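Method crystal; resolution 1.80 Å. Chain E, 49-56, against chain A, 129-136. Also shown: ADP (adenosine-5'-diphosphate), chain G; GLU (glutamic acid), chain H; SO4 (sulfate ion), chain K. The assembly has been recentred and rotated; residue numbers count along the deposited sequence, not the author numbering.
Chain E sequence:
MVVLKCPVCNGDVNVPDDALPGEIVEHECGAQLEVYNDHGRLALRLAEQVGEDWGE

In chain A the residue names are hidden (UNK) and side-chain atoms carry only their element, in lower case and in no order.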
ATOM      1  N   GLN E  49      10.217   9.973   0.416  1.00 30.64           N
ATOM      2  CA  GLN E  49       9.044  10.257   1.235  1.00 31.06           C
ATOM      3  C   GLN E  49       9.127   9.474   2.540  1.00 29.81           C
ATOM      4  O   GLN E  49       9.718   8.391   2.582  1.00 29.64           O
ATOM      5  CB  GLN E  49       7.750   9.899   0.494  1.00 31.55           C
ATOM      6  CG  GLN E  49       7.508  10.745  -0.742  1.00 35.38           C
ATOM      7  CD  GLN E  49       6.104  11.291  -0.792  1.00 40.41           C
ATOM      8  OE1 GLN E  49       5.139  10.554  -1.031  1.00 42.37           O
ATOM      9  NE2 GLN E  49       5.974  12.595  -0.561  1.00 42.54           N
ATOM     10  N   VAL E  50       8.508  10.011   3.589  1.00 29.27           N
ATOM     11  CA  VAL E  50       8.503   9.381   4.908  1.00 28.15           C
ATOM     12  C   VAL E  50       7.914   7.963   4.830  1.00 27.40           C
ATOM     13  O   VAL E  50       6.838   7.769   4.271  1.00 27.50           O
ATOM     14  CB  VAL E  50       7.777  10.275   5.953  1.00 29.23           C
ATOM     15  CG1 VAL E  50       7.545   9.535   7.261  1.00 28.78           C
ATOM     16  CG2 VAL E  50       8.590  11.543   6.220  1.00 28.12           C
ATOM     17  N   GLY E  51       8.639   6.973   5.358  1.00 25.26           N
ATOM     18  CA  GLY E  51       8.161   5.588   5.322  1.00 23.35           C
ATOM     19  C   GLY E  51       7.409   5.250   6.588  1.00 22.14           C
ATOM     20  O   GLY E  51       7.526   5.948   7.590  1.00 21.44           O
ATOM     21  N   GLU E  52       6.649   4.160   6.562  1.00 20.90           N
ATOM     22  CA  GLU E  52       5.857   3.791   7.729  1.00 20.88           C
ATOM     23  C   GLU E  52       6.750   3.288   8.870  1.00 20.64           C
ATOM     24  O   GLU E  52       6.304   3.216  10.023  1.00 20.96           O
ATOM     25  CB  GLU E  52       4.798   2.741   7.339  1.00 20.57           C
ATOM     26  CG  GLU E  52       5.302   1.298   7.334  1.00 22.75           C
ATOM     27  CD  GLU E  52       6.111   0.895   6.101  1.00 23.78           C
ATOM     28  OE1 GLU E  52       6.378   1.748   5.219  1.00 25.26           O
ATOM     29  OE2 GLU E  52       6.494  -0.299   6.039  1.00 21.64           O
ATOM     30  N   ASP E  53       8.013   3.003   8.547  1.00 20.22           N
ATOM     31  CA  ASP E  53       9.016   2.555   9.532  1.00 20.71           C
ATOM     32  C   ASP E  53      10.032   3.658   9.926  1.00 21.09           C
ATOM     33  O   ASP E  53      11.039   3.391  10.610  1.00 20.37           O
ATOM     34  CB  ASP E  53       9.764   1.343   8.966  1.00 20.86           C
ATOM     35  CG  ASP E  53      10.700   1.712   7.821  1.00 20.94           C
ATOM     36  OD1 ASP E  53      10.321   2.523   6.939  1.00 21.07           O
ATOM     37  OD2 ASP E  53      11.830   1.181   7.804  1.00 22.05           O
ATOM     38  N   TRP E  54       9.776   4.894   9.504  1.00 21.68           N
ATOM     39  CA  TRP E  54      10.697   6.011   9.803  1.00 23.21           C
ATOM     40  C   TRP E  54      10.625   6.544  11.227  1.00 24.27           C
ATOM     41  O   TRP E  54       9.547   6.750  11.772  1.00 24.43           O
ATOM     42  CB  TRP E  54      10.455   7.186   8.853  1.00 23.07           C
ATOM     43  CG  TRP E  54      11.089   7.026   7.519  1.00 23.47           C
ATOM     44  CD1 TRP E  54      11.312   5.849   6.842  1.00 23.24           C
ATOM     45  CD2 TRP E  54      11.589   8.072   6.680  1.00 24.90           C
ATOM     46  NE1 TRP E  54      11.914   6.107   5.634  1.00 23.11           N
ATOM     47  CE2 TRP E  54      12.101   7.459   5.509  1.00 25.07           C
ATOM     48  CE3 TRP E  54      11.662   9.472   6.804  1.00 27.87           C
ATOM     49  CZ2 TRP E  54      12.684   8.198   4.468  1.00 27.62           C
ATOM     50  CZ3 TRP E  54      12.242  10.203   5.768  1.00 27.92           C
ATOM     51  CH2 TRP E  54      12.744   9.561   4.618  1.00 29.25           C
ATOM     52  N   GLY E  55      11.788   6.814  11.804  1.00 25.49           N
ATOM     53  CA  GLY E  55      11.864   7.529  13.062  1.00 26.91           C
ATOM     54  C   GLY E  55      12.919   6.950  13.960  1.00 28.41           C
ATOM     55  O   GLY E  55      13.961   6.491  13.491  1.00 28.82           O
ATOM     56  N   GLU E  56      12.654   6.997  15.258  1.00 29.89           N
ATOM     57  CA  GLU E  56      13.564   6.455  16.258  1.00 31.44           C
ATOM     58  C   GLU E  56      13.370   4.961  16.448  1.00 32.69           C
ATOM     59  O   GLU E  56      14.279   4.253  16.926  1.00 33.20           O
ATOM     60  CB  GLU E  56      13.301   7.109  17.597  1.00 31.42           C
ATOM     61  CG  GLU E  56      13.647   8.535  17.671  1.00 31.48           C
ATOM     62  CD  GLU E  56      14.006   8.901  19.081  1.00 31.07           C
ATOM     63  OE1 GLU E  56      13.805  10.053  19.421  1.00 26.81           O
ATOM     64  OE2 GLU E  56      14.479   8.019  19.850  1.00 31.43           O
ATOM     65  OXT GLU E  56      12.269   4.458  16.179  1.00 33.68           O
TER
ATOM     66  N   UNK A 129       2.351  -1.562  16.448  1.00 16.02           N
ATOM     67  CA  UNK A 129       3.628  -1.888  17.083  1.00 16.62           C
ATOM     68  C   UNK A 129       4.850  -1.233  16.442  1.00 17.78           C
ATOM     69  O   UNK A 129       5.915  -1.205  17.069  1.00 17.16           O
ATOM     70  c   UNK A 129       1.736  -2.741  15.805  1.00 16.97           C
ATOM     71  c   UNK A 129       3.717  -3.422  16.934  1.00 17.02           C
ATOM     72  c   UNK A 129       2.870  -3.736  15.755  1.00 16.99           C
ATOM     73  N   UNK A 130       4.703  -0.781  15.200  1.00 17.80           N
ATOM     74  CA  UNK A 130       5.775  -0.124  14.457  1.00 19.39           C
ATOM     75  C   UNK A 130       5.370   1.308  14.196  1.00 19.52           C
ATOM     76  O   UNK A 130       4.189   1.619  13.963  1.00 19.43           O
ATOM     77  c   UNK A 130       6.560  -3.256  12.328  1.00 28.87           C
ATOM     78  c   UNK A 130       6.622  -2.280  13.471  1.00 22.23           C
ATOM     79  c   UNK A 130       6.108  -0.883  13.133  1.00 19.75           C
ATOM     80  c   UNK A 130       7.182  -0.167  12.302  1.00 22.03           C
ATOM     81  N   UNK A 131       6.347   2.190  14.278  1.00 19.95           N
ATOM     82  CA  UNK A 131       6.102   3.589  14.029  1.00 20.45           C
ATOM     83  C   UNK A 131       6.882   4.403  15.021  1.00 20.47           C
ATOM     84  O   UNK A 131       7.348   3.883  16.055  1.00 20.57           O
ATOM     85  N   UNK A 132       7.026   5.674  14.701  1.00 19.63           N
ATOM     86  CA  UNK A 132       7.725   6.636  15.540  1.00 19.47           C
ATOM     87  C   UNK A 132       7.041   7.984  15.335  1.00 19.49           C
ATOM     88  O   UNK A 132       6.132   8.094  14.503  1.00 18.16           O
ATOM     89  c   UNK A 132       9.207   6.693  15.129  1.00 20.31           C
ATOM     90  o   UNK A 132       9.976   7.499  16.017  1.00 22.65           O
ATOM     91  N   UNK A 133       7.464   8.995  16.092  1.00 18.93           N
ATOM     92  CA  UNK A 133       6.983  10.383  15.928  1.00 19.71           C
ATOM     93  C   UNK A 133       5.472  10.572  16.113  1.00 18.28           C
ATOM     94  O   UNK A 133       4.900  11.556  15.646  1.00 18.19           O
ATOM     95  c   UNK A 133       7.397  10.963  14.564  1.00 19.26           C
ATOM     96  c   UNK A 133       9.887  11.209  15.184  1.00 22.10           C
ATOM     97  c   UNK A 133       9.491  10.862  13.002  1.00 21.23           C
ATOM     98  c   UNK A 133       9.003  10.661  11.701  1.00 22.29           C
ATOM     99  c   UNK A 133      11.802  10.915  12.140  1.00 24.95           C
ATOM    100  c   UNK A 133       8.869  10.992  14.287  1.00 20.56           C
ATOM    101  c   UNK A 133      10.887  11.005  13.195  1.00 22.56           C
ATOM    102  n   UNK A 133      11.102  11.192  14.535  1.00 21.99           N
ATOM    103  c   UNK A 133      11.298  10.708  10.881  1.00 25.32           C
ATOM    104  c   UNK A 133       9.922  10.574  10.651  1.00 23.30           C
ATOM    105  N   UNK A 134       4.837   9.624  16.793  1.00 16.42           N
ATOM    106  CA  UNK A 134       3.420   9.715  17.111  1.00 15.26           C
ATOM    107  C   UNK A 134       2.530   9.203  15.989  1.00 14.81           C
ATOM    108  O   UNK A 134       1.318   9.228  16.124  1.00 13.36           O
ATOM    109  N   UNK A 135       3.139   8.711  14.907  1.00 15.01           N
ATOM    110  CA  UNK A 135       2.410   8.291  13.704  1.00 15.38           C
ATOM    111  C   UNK A 135       1.438   7.141  14.025  1.00 14.35           C
ATOM    112  O   UNK A 135       1.834   6.087  14.551  1.00 13.96           O
ATOM    113  c   UNK A 135       2.883   7.956  11.178  1.00 20.72           C
ATOM    114  c   UNK A 135       4.061   7.895  10.180  1.00 18.23           C
ATOM    115  n   UNK A 135       6.737   8.098  11.133  1.00 22.94           N
ATOM    116  n   UNK A 135       6.928   5.817  11.192  1.00 20.26           N
ATOM    117  c   UNK A 135       6.206   6.899  10.933  1.00 19.88           C
ATOM    118  c   UNK A 135       3.407   7.885  12.608  1.00 15.72           C
ATOM    119  n   UNK A 135       4.960   6.777  10.487  1.00 20.06           N
ATOM    120  N   UNK A 136       0.163   7.383  13.721  1.00 13.08           N
ATOM    121  CA  UNK A 136      -0.967   6.448  13.964  1.00 14.22           C
ATOM    122  C   UNK A 136      -1.278   6.118  15.420  1.00 14.07           C
ATOM    123  O   UNK A 136      -2.015   5.163  15.682  1.00 14.98           O
ATOM    124  c   UNK A 136      -1.318   6.082  10.942  1.00 15.32           C
ATOM    125  c   UNK A 136      -0.278   3.793  11.056  1.00 15.26           C
ATOM    126  c   UNK A 136      -0.819   5.129  13.162  1.00 13.92           C
ATOM    127  c   UNK A 136      -0.363   5.191  11.712  1.00 15.92           C
TER
HETATM  128  PB  ADP G 500       6.021   6.643  19.144  1.00 15.87           P
HETATM  129  O1B ADP G 500       7.005   5.543  18.949  1.00 18.74           O
HETATM  130  O2B ADP G 500       6.580   7.883  19.829  1.00 16.64           O
HETATM  131  O3B ADP G 500       5.174   7.009  17.951  1.00 14.26           O
HETATM  132  PA  ADP G 500       4.532   6.405  21.626  1.00 17.65           P
HETATM  133  O1A ADP G 500       3.900   5.170  22.218  1.00 17.34           O
HETATM  134  O2A ADP G 500       5.754   6.986  22.262  1.00 16.03           O
HETATM  135  O3A ADP G 500       4.874   6.021  20.093  1.00 17.56           O
HETATM  136  O5' ADP G 500       3.332   7.504  21.465  1.00 15.88           O
HETATM  137  C5' ADP G 500       3.584   8.869  21.128  1.00 15.49           C
HETATM  138  C4' ADP G 500       3.001   9.805  22.171  1.00 16.20           C
HETATM  139  O4' ADP G 500       1.631   9.487  22.329  1.00 15.79           O
HETATM  140  C3' ADP G 500       3.575   9.631  23.566  1.00 16.64           C
HETATM  141  O3' ADP G 500       4.703  10.486  23.767  1.00 18.07           O
HETATM  142  C2' ADP G 500       2.419   9.982  24.482  1.00 17.69           C
HETATM  143  O2' ADP G 500       2.286  11.399  24.602  1.00 17.71           O
HETATM  144  C1' ADP G 500       1.239   9.507  23.697  1.00 15.60           C
HETATM  145  N9  ADP G 500       0.869   8.146  24.159  1.00 15.17           N
HETATM  146  C8  ADP G 500       1.200   6.937  23.592  1.00 11.45           C
HETATM  147  N7  ADP G 500       0.638   5.931  24.313  1.00 11.35           N
HETATM  148  C5  ADP G 500      -0.054   6.495  25.325  1.00 12.30           C
HETATM  149  C6  ADP G 500      -0.850   6.004  26.482  1.00 12.24           C
HETATM  150  N6  ADP G 500      -1.056   4.692  26.637  1.00 14.57           N
HETATM  151  N1  ADP G 500      -1.396   6.910  27.328  1.00 14.08           N
HETATM  152  C2  ADP G 500      -1.205   8.237  27.150  1.00 16.06           C
HETATM  153  N3  ADP G 500      -0.463   8.755  26.148  1.00 16.36           N
HETATM  154  C4  ADP G 500       0.116   7.939  25.223  1.00 13.71           C
HETATM  155  N   GLU H 501      11.894  11.308  18.385  1.00 22.00           N
HETATM  156  CA  GLU H 501      11.805  12.155  19.612  1.00 22.28           C
HETATM  157  C   GLU H 501      10.549  13.010  19.592  1.00 22.62           C
HETATM  158  O   GLU H 501      10.029  13.411  18.518  1.00 22.70           O
HETATM  159  CB  GLU H 501      13.053  13.055  19.737  1.00 21.77           C
HETATM  160  CG  GLU H 501      13.157  13.743  21.104  1.00 23.15           C
HETATM  161  CD  GLU H 501      14.439  14.554  21.274  1.00 24.29           C
HETATM  162  OE1 GLU H 501      15.007  14.523  22.403  1.00 21.98           O
HETATM  163  OE2 GLU H 501      14.856  15.218  20.293  1.00 22.75           O
HETATM  164  OXT GLU H 501      10.054  13.337  20.673  1.00 22.00           O
HETATM  165  S   SO4 K 504       9.731   8.591  19.475  1.00 20.02           S
HETATM  166  O1  SO4 K 504       9.320   9.670  18.573  1.00 20.56           O
HETATM  167  O2  SO4 K 504       9.462   7.326  18.777  1.00 20.67           O
HETATM  168  O3  SO4 K 504      11.158   8.745  19.618  1.00 19.52           O
HETATM  169  O4  SO4 K 504       9.033   8.715  20.772  1.00 19.68           O
HETATM  170  O   HOH W   1       9.358   4.258  17.746  1.00 19.14           O
HETATM  171  O   HOH W   2       3.849   4.256  10.581  1.00 25.01           O

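Position 129 of chain A carries three side-chain carbons that close a ring onto the backbone nitrogen, which identifies Pro A129; it lies out of reach of chain E. At position 130 there are four carbons, forked at the first, with one arm two carbons long. The short arm lies 4.2 Å from Glu E52 O and the CA-to-CB bond points toward chain E, as fits Ile A130.

Position 131 has no side-chain atoms. Its phi/psi of 140/163 would jam a CB against the preceding carbonyl oxygen, so the backbone itself calls for Gly A131. Its CA passes 4.0 Å from Glu E52 O.

Position 132 shows one carbon followed by one oxygen. That oxygen accepts a hydrogen bond from Glu E56 N at 2.8 Å, and the carbon lies 3.5 Å from Gly E55 CA. The unbranched pair of atoms is Ser A132, whose OG also donates to sulfate O2 at 2.8 Å.

At position 133 a single carbon leads to fused five- and six-membered rings holding eight carbons and one nitrogen. Gly E55 CA sits over the face of the six-membered ring, 3.8 Å from its centroid, in a CH-pi contact; the ring also packs against Trp E54 CB, and Val E50 CG1 lies at its edge. This indole is Trp A133, whose CZ3 meets Trp E54 CB at 3.9 Å.

Position 134 again lacks a side chain, and its positive phi of 85° favours Gly A134; its N donates to ADP O3B at 2.9 Å.

Position 135 has three carbons, a nitrogen, and a carbon bearing two more nitrogens. One terminal nitrogen reaches Trp E54 O at 2.8 Å and Glu E52 O at 2.9 Å. This is Arg A135: NH2 donates both of these hydrogen bonds, and NE donates to water 2, which in turn donates to Glu E52 O. Position 136, four carbons forked at the second, is Leu A136, which makes no contact.

Both stretches contain a turn. A type I turn from Gly E51 to Trp E54 presents the carbonyls of Glu E52 and Trp E54 to the edge of the Arg A135 guanidinium, so the charged group reads backbone rather than an acidic side chain. The type I' turn from Ser A132 to Arg A135 carries the serine, indole and guanidinium together. Gly E55 fits among them because it has no side chain: a CB there would fall 2.1 Å from Ser A132 CB. Beyond it, the hydrogen bond from Glu E56 N to Ser A132 OG holds the chain terminus beside the sulfate.

Chain A (129-136) PIGSWGRL
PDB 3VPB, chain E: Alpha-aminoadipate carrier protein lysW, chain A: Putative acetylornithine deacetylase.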